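Local coordinates for DUF6844 domain-containing protein (Francisella tularensis subsp. tularensis, PDB 4QVR) that is of unknown function, carries a predicted signal sequence and is therefore probably exported from the cytoplasm, at residues Lys305-Ser308 / Gly309-Met313. Sequence-based numbering, arbitrary orientation.
Sequences KDKS and GEDMM
Ser308 and Asp311 meet in a local helix-capping contact. It sits where the loop after helix 300-303 turns into the short helix 309-312, ahead of strand 318-322. Asp311 reaches back to the residue before the helix. Asp311 OD2 accepts a hydrogen bond from Ser308 N at 3.2 Å. The N-H comes to the anti side of that oxygen, somewhat out of the carboxylate plane, and the bond is bent, with an angle of 142° at the hydrogen. Asp311 CG lies beside its own backbone N (chi1 -64°), which turns the carboxylate back toward Ser308. In return, Asp311 N donates to Ser308 OG, a weak bond of 3.4 Å. Together the two bonds form a capping box with Ser308 as N-cap. A weak bond from Ser308 OG to Asp311 OD2, at 2.9 Å, joins the two side chains directly, giving OD2 two donors from one residue. The other carboxylate oxygen, OD1, forms a salt bridge with Lys82.

Lys307 runs past the same turn. Lys307 CG packs 3.6 Å from Asp311 CB. The chain then bends at its last torsion (chi4 -73°), and Lys307 NZ bonds to Asp311 O at 3.2 Å, from above the carbonyl plane. NZ also forms a salt bridge with Asp315, so the amine links the helix to the loop that follows it. Selenomethionine Met312 crosses the lysine chain at about a right angle, Met312 SE lying 4.0 Å from Lys307 CG. Its side chain also touches Trp430 and Val445, on neighbouring strands of the four-stranded antiparallel sheet.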
# COMPACT_ATOMS: atom_id res chain seq x y z
N LYS A 305 -21.50 10.59 -1.71
CA LYS A 305 -22.76 11.33 -1.64
C LYS A 305 -22.68 12.83 -1.99
O LYS A 305 -22.89 13.20 -3.16
CB LYS A 305 -23.36 11.14 -0.22
CG LYS A 305 -24.88 11.14 -0.11
CD LYS A 305 -25.54 12.46 -0.43
CE LYS A 305 -27.05 12.35 -0.26
NZ LYS A 305 -27.75 13.63 -0.54
N ASP A 306 -22.40 13.68 -1.02
CA ASP A 306 -22.06 15.06 -1.31
C ASP A 306 -20.64 15.29 -0.81
O ASP A 306 -20.34 16.30 -0.17
CB ASP A 306 -23.07 16.07 -0.73
CG ASP A 306 -24.39 16.07 -1.50
OD1 ASP A 306 -25.04 15.01 -1.60
OD2 ASP A 306 -24.78 17.13 -2.00
N LYS A 307 -19.76 14.33 -1.13
CA LYS A 307 -18.37 14.40 -0.74
C LYS A 307 -17.73 15.41 -1.72
O LYS A 307 -17.56 15.13 -2.90
CB LYS A 307 -17.73 13.00 -0.79
CG LYS A 307 -16.58 12.76 0.20
CD LYS A 307 -16.34 11.25 0.40
CE LYS A 307 -15.27 10.89 1.44
NZ LYS A 307 -13.82 11.11 1.09
N SER A 308 -17.47 16.61 -1.21
CA SER A 308 -16.88 17.68 -1.99
C SER A 308 -15.41 17.41 -2.34
O SER A 308 -14.79 16.50 -1.80
CB SER A 308 -16.93 18.98 -1.19
OG SER A 308 -15.99 18.89 -0.13
N GLY A 309 -14.86 18.25 -3.21
CA GLY A 309 -13.47 18.13 -3.65
C GLY A 309 -12.48 18.15 -2.50
O GLY A 309 -11.55 17.35 -2.45
N GLU A 310 -12.70 19.08 -1.59
CA GLU A 310 -11.87 19.20 -0.42
C GLU A 310 -11.92 17.90 0.38
O GLU A 310 -10.91 17.46 0.88
CB GLU A 310 -12.36 20.36 0.45
CG GLU A 310 -11.46 20.64 1.64
CD GLU A 310 -12.00 21.69 2.60
OE1 GLU A 310 -13.22 21.99 2.55
OE2 GLU A 310 -11.22 22.21 3.42
N ASP A 311 -13.10 17.29 0.48
CA ASP A 311 -13.24 16.04 1.22
C ASP A 311 -12.47 14.89 0.58
O ASP A 311 -12.25 13.88 1.23
CB ASP A 311 -14.72 15.65 1.36
CG ASP A 311 -15.54 16.66 2.19
OD1 ASP A 311 -14.98 17.22 3.15
OD2 ASP A 311 -16.74 16.87 1.87
N MSE A 312 -12.07 15.03 -0.68
CA MSE A 312 -11.38 13.95 -1.38
C MSE A 312 -9.91 14.13 -1.50
O MSE A 312 -9.21 13.23 -1.98
CB MSE A 312 -11.82 13.93 -2.83
CG MSE A 312 -13.32 13.99 -3.05
SE MSE A 312 -14.12 12.21 -2.90
CE MSE A 312 -12.86 11.08 -3.89
N MSE A 313 -9.41 15.28 -1.08
CA MSE A 313 -8.00 15.60 -1.26
C MSE A 313 -7.02 14.66 -0.62
O MSE A 313 -5.88 14.52 -1.10
CB MSE A 313 -7.73 16.99 -0.72
CG MSE A 313 -8.24 18.07 -1.67
SE MSE A 313 -7.02 18.34 -3.22
CE MSE A 313 -5.74 19.47 -2.23